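Local coordinates for protein putative phosphatase (DUF442) (Shewanella putrefaciens CN-32, PDB 3GXH) that is a putative phosphatase, probably hydrolysing phosphate esters through a cysteine-dependent mechanism like that of tyrosine and dual-specificity phosphatases, at residues R13-L27 and G97-S111. Residues are numbered along the deposited sequence; the frame is centred on the assembly and turned at random. Where two conformers were deposited one is given.
Sequences RALQQQAPQLLSSGL and GKDVLVHCLANYRAS. With SO4 (sulfate ion), chain D; EDO (1,2-ethanediol), chain G; SO4 (sulfate ion), chain F; SO4 (sulfate ion), chain E.
The R13 guanidinium lies with one face over A106 CA and L105 O, while its edge takes a sulfate oxygen at NH2 and an ethanediol hydroxyl at NH1. An extended chain with CG anti to the backbone N (chi1 -175°) lays R13 CD 3.4 Å from L105 O. The H103 ring is approached obliquely by G26 O and by L27, whose CD1 reaches CE1 of H103 at 3.5 Å. Within the ring plane, ND1 of H103 donates to a lone pair of C104 O (2.9 Å), and NE2 bonds E59; these two bonds fix the ring's rotation. The amide of N107 is held at ND2 by S24 OG, in the amide plane at 3.0 Å, and by A14 O, tilted 28° from it. S24 OG also receives NE2 of Q18 and donates to a lone pair of Q16 O, so three bonds grip this buried hydroxyl. Strands 22-25 and 100-103 run parallel in the central sheet, with V100 N donating to Q21 O at 3.0 Å. Strand 100-103 leads into a phosphate-binding loop like the P-loop of the cysteine phosphatases, C104 to R109 (four residues between cysteine and arginine, where the classical CX5R signature has five); there backbone N atoms of L105, A106, Y108 and R109 and the R109 guanidinium bind a sulfate, probably mimicking substrate phosphate. At the other strand end, a water bridges D99 OD1 to P20 O.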
# COMPACT_ATOMS: atom_id res chain seq x y z
N ARG A 13 -0.25 5.48 11.16
CA ARG A 13 0.72 6.33 10.52
C ARG A 13 0.49 6.48 9.03
O ARG A 13 0.39 5.50 8.31
CB ARG A 13 2.16 5.77 10.73
CG ARG A 13 3.28 6.63 10.21
CD ARG A 13 4.62 6.03 10.56
NE ARG A 13 5.68 6.89 10.09
CZ ARG A 13 6.97 6.64 10.34
NH1 ARG A 13 7.32 5.57 11.04
NH2 ARG A 13 7.88 7.46 9.84
N ALA A 14 0.41 7.72 8.56
CA ALA A 14 0.32 8.05 7.12
C ALA A 14 -0.83 7.36 6.40
O ALA A 14 -0.76 7.13 5.19
CB ALA A 14 1.66 7.78 6.42
N LEU A 15 -1.92 7.09 7.11
CA LEU A 15 -3.09 6.45 6.48
C LEU A 15 -3.81 7.36 5.52
O LEU A 15 -4.12 8.53 5.83
CB LEU A 15 -4.04 5.88 7.53
CG LEU A 15 -5.13 4.97 6.88
CD1 LEU A 15 -5.30 3.66 7.56
CD2 LEU A 15 -6.36 5.78 6.95
N GLN A 16 -4.09 6.84 4.33
CA GLN A 16 -4.82 7.57 3.31
C GLN A 16 -5.69 6.64 2.55
O GLN A 16 -5.20 5.69 1.90
CB GLN A 16 -3.85 8.25 2.32
CG GLN A 16 -4.56 9.17 1.31
CD GLN A 16 -3.60 9.98 0.45
OE1 GLN A 16 -2.52 10.36 0.88
NE2 GLN A 16 -3.99 10.23 -0.78
N GLN A 17 -6.99 6.93 2.54
CA GLN A 17 -7.93 6.17 1.74
C GLN A 17 -7.77 6.56 0.29
O GLN A 17 -7.88 7.72 -0.06
CB GLN A 17 -9.34 6.43 2.18
CG GLN A 17 -10.31 5.74 1.32
CD GLN A 17 -11.25 4.99 2.16
OE1 GLN A 17 -11.15 3.75 2.27
NE2 GLN A 17 -12.12 5.72 2.87
N GLN A 18 -7.49 5.60 -0.55
CA GLN A 18 -7.21 5.80 -1.93
C GLN A 18 -8.46 5.59 -2.79
O GLN A 18 -8.62 6.27 -3.82
CB GLN A 18 -6.06 4.94 -2.40
CG GLN A 18 -4.71 5.23 -1.68
CD GLN A 18 -4.12 6.59 -2.06
OE1 GLN A 18 -4.72 7.39 -2.81
NE2 GLN A 18 -2.93 6.87 -1.49
N ALA A 19 -9.36 4.74 -2.30
CA ALA A 19 -10.63 4.39 -2.94
C ALA A 19 -11.52 3.71 -1.91
O ALA A 19 -11.07 3.33 -0.85
CB ALA A 19 -10.37 3.48 -4.06
N PRO A 20 -12.83 3.60 -2.19
CA PRO A 20 -13.66 2.97 -1.16
C PRO A 20 -13.19 1.57 -0.66
O PRO A 20 -13.37 1.31 0.56
CB PRO A 20 -15.06 2.95 -1.82
CG PRO A 20 -15.03 4.25 -2.64
CD PRO A 20 -13.64 4.25 -3.24
N GLN A 21 -12.55 0.77 -1.51
CA GLN A 21 -11.95 -0.55 -1.07
C GLN A 21 -10.40 -0.63 -0.98
O GLN A 21 -9.84 -1.73 -0.94
CB GLN A 21 -12.42 -1.71 -1.97
CG GLN A 21 -13.96 -1.88 -2.11
CD GLN A 21 -14.36 -3.13 -3.00
OE1 GLN A 21 -14.04 -3.21 -4.20
NE2 GLN A 21 -14.94 -4.11 -2.36
N LEU A 22 -9.71 0.50 -1.11
CA LEU A 22 -8.24 0.48 -1.02
C LEU A 22 -7.77 1.57 -0.07
O LEU A 22 -7.96 2.77 -0.31
CB LEU A 22 -7.61 0.74 -2.39
CG LEU A 22 -6.09 0.66 -2.41
CD1 LEU A 22 -5.55 -0.70 -1.99
CD2 LEU A 22 -5.64 1.08 -3.86
N LEU A 23 -7.09 1.15 0.99
CA LEU A 23 -6.37 1.99 1.91
C LEU A 23 -4.89 1.86 1.62
O LEU A 23 -4.41 0.79 1.24
CB LEU A 23 -6.63 1.55 3.33
CG LEU A 23 -8.05 1.59 3.83
CD1 LEU A 23 -8.14 1.08 5.24
CD2 LEU A 23 -8.61 3.03 3.71
N SER A 24 -4.13 2.94 1.81
CA SER A 24 -2.66 2.89 1.84
C SER A 24 -2.22 3.48 3.18
O SER A 24 -2.88 4.34 3.73
CB SER A 24 -2.04 3.63 0.66
OG SER A 24 -2.29 5.05 0.75
N SER A 25 -1.11 3.00 3.71
CA SER A 25 -0.61 3.55 4.96
C SER A 25 0.83 3.26 5.20
O SER A 25 1.49 2.52 4.47
CB SER A 25 -1.42 3.04 6.15
OG SER A 25 -1.14 1.70 6.53
N GLY A 26 1.31 3.84 6.29
CA GLY A 26 2.51 3.40 6.93
C GLY A 26 2.26 2.22 7.85
O GLY A 26 1.29 1.49 7.73
N LEU A 27 3.19 1.97 8.80
CA LEU A 27 3.20 0.68 9.48
C LEU A 27 2.22 0.63 10.63
O LEU A 27 2.42 1.35 11.61
CB LEU A 27 4.61 0.41 10.01
CG LEU A 27 4.83 -0.93 10.74
CD1 LEU A 27 4.47 -2.09 9.87
CD2 LEU A 27 6.29 -1.01 11.18
N GLY A 97 -12.71 -7.47 -5.24
CA GLY A 97 -13.89 -7.18 -4.45
C GLY A 97 -13.67 -7.13 -2.93
O GLY A 97 -14.62 -6.89 -2.18
N LYS A 98 -12.44 -7.40 -2.50
CA LYS A 98 -12.12 -7.32 -1.07
C LYS A 98 -11.62 -5.92 -0.68
O LYS A 98 -11.09 -5.17 -1.51
CB LYS A 98 -11.05 -8.36 -0.70
CG LYS A 98 -11.42 -9.81 -0.99
CD LYS A 98 -12.48 -10.29 -0.04
CE LYS A 98 -12.70 -11.81 -0.12
NZ LYS A 98 -13.99 -12.19 0.55
N ASP A 99 -11.76 -5.59 0.60
CA ASP A 99 -11.17 -4.37 1.14
C ASP A 99 -9.72 -4.61 1.52
O ASP A 99 -9.44 -5.54 2.27
CB ASP A 99 -11.95 -3.87 2.33
CG ASP A 99 -13.30 -3.32 1.91
OD1 ASP A 99 -13.33 -2.40 1.08
OD2 ASP A 99 -14.30 -3.87 2.32
N VAL A 100 -8.82 -3.84 0.94
CA VAL A 100 -7.37 -4.06 1.01
C VAL A 100 -6.69 -2.85 1.64
O VAL A 100 -7.02 -1.69 1.34
CB VAL A 100 -6.82 -4.26 -0.39
CG1 VAL A 100 -5.28 -4.45 -0.38
CG2 VAL A 100 -7.55 -5.44 -1.12
N LEU A 101 -5.72 -3.14 2.49
CA LEU A 101 -4.70 -2.16 2.88
C LEU A 101 -3.38 -2.52 2.24
O LEU A 101 -2.96 -3.69 2.39
CB LEU A 101 -4.50 -2.19 4.41
CG LEU A 101 -3.30 -1.38 4.91
CD1 LEU A 101 -3.48 0.13 4.63
CD2 LEU A 101 -3.00 -1.58 6.38
N VAL A 102 -2.76 -1.59 1.53
CA VAL A 102 -1.37 -1.77 1.12
C VAL A 102 -0.55 -0.80 1.97
O VAL A 102 -0.92 0.38 2.09
CB VAL A 102 -1.16 -1.60 -0.37
CG1 VAL A 102 -1.65 -0.22 -0.91
CG2 VAL A 102 0.27 -1.90 -0.80
N HIS A 103 0.52 -1.28 2.57
CA HIS A 103 1.32 -0.43 3.45
C HIS A 103 2.79 -0.68 3.38
O HIS A 103 3.26 -1.69 2.88
CB HIS A 103 0.84 -0.58 4.91
CG HIS A 103 1.42 -1.77 5.61
ND1 HIS A 103 2.65 -1.69 6.25
CD2 HIS A 103 0.97 -3.03 5.80
CE1 HIS A 103 2.92 -2.88 6.78
NE2 HIS A 103 1.94 -3.71 6.50
N CYS A 104 3.51 0.25 3.99
CA CYS A 104 4.92 0.09 4.21
C CYS A 104 5.23 0.77 5.56
O CYS A 104 4.44 0.56 6.51
CB CYS A 104 5.74 0.64 3.03
SG CYS A 104 5.08 2.23 2.47
N LEU A 105 6.31 1.53 5.70
CA LEU A 105 6.58 2.18 6.98
C LEU A 105 5.93 3.55 7.06
O LEU A 105 5.33 3.88 8.06
CB LEU A 105 8.08 2.31 7.24
CG LEU A 105 8.51 2.99 8.54
CD1 LEU A 105 7.89 2.34 9.74
CD2 LEU A 105 10.03 3.07 8.64
N ALA A 106 6.08 4.32 5.99
CA ALA A 106 5.59 5.69 5.94
C ALA A 106 4.76 6.10 4.71
O ALA A 106 4.57 7.27 4.43
CB ALA A 106 6.78 6.67 6.17
N ASN A 107 4.27 5.09 4.02
CA ASN A 107 3.38 5.22 2.89
C ASN A 107 4.02 5.83 1.65
O ASN A 107 3.29 6.30 0.78
CB ASN A 107 2.08 5.95 3.25
CG ASN A 107 0.87 5.55 2.34
OD1 ASN A 107 0.97 4.64 1.52
ND2 ASN A 107 -0.24 6.20 2.54
N TYR A 108 5.35 5.72 1.48
CA TYR A 108 5.95 6.16 0.20
C TYR A 108 5.77 5.05 -0.83
O TYR A 108 5.08 5.21 -1.85
CB TYR A 108 7.42 6.48 0.35
CG TYR A 108 7.70 7.83 0.92
CD1 TYR A 108 7.42 8.14 2.23
CD2 TYR A 108 8.33 8.78 0.15
CE1 TYR A 108 7.79 9.39 2.76
CE2 TYR A 108 8.68 10.06 0.67
CZ TYR A 108 8.39 10.33 1.99
OH TYR A 108 8.74 11.57 2.55
N ARG A 109 6.31 3.87 -0.58
CA ARG A 109 6.15 2.74 -1.51
C ARG A 109 4.66 2.50 -1.78
O ARG A 109 4.25 2.34 -2.97
CB ARG A 109 6.72 1.43 -0.94
CG ARG A 109 8.22 1.36 -0.88
CD ARG A 109 8.51 0.30 0.21
NE ARG A 109 9.88 -0.13 0.39
CZ ARG A 109 10.75 0.45 1.20
NH1 ARG A 109 10.53 1.64 1.76
NH2 ARG A 109 11.93 -0.11 1.38
N ALA A 110 3.82 2.41 -0.75
CA ALA A 110 2.43 2.04 -0.91
C ALA A 110 1.59 3.05 -1.66
O ALA A 110 0.78 2.67 -2.50
CB ALA A 110 1.79 1.66 0.48
N SER A 111 1.78 4.33 -1.41
CA SER A 111 1.00 5.34 -2.16
C SER A 111 1.43 5.37 -3.65
O SER A 111 0.56 5.56 -4.51
CB SER A 111 1.10 6.72 -1.53
OG SER A 111 2.42 7.27 -1.59
S SO4 D . 8.36 3.92 3.08
O1 SO4 D . 7.38 4.93 3.35
O2 SO4 D . 9.72 4.44 3.22
O3 SO4 D . 8.19 2.81 4.01
O4 SO4 D . 8.11 3.38 1.73
C1 EDO G . 5.06 1.79 13.54
O1 EDO G . 4.02 1.16 13.91
C2 EDO G . 4.71 3.25 13.20
O2 EDO G . 5.91 3.91 12.84
S SO4 F . 1.70 10.68 9.75
O1 SO4 F . 1.25 11.83 9.03
O2 SO4 F . 2.53 9.89 8.86
O3 SO4 F . 2.54 11.01 10.92
O4 SO4 F . 0.56 9.97 10.18
S SO4 E . 7.58 10.88 7.30
O1 SO4 E . 6.25 11.47 7.53
O2 SO4 E . 8.67 11.87 7.39
O3 SO4 E . 7.78 9.82 8.27
O4 SO4 E . 7.48 10.38 5.97
O HOH W 1 -15.22 -0.56 1.07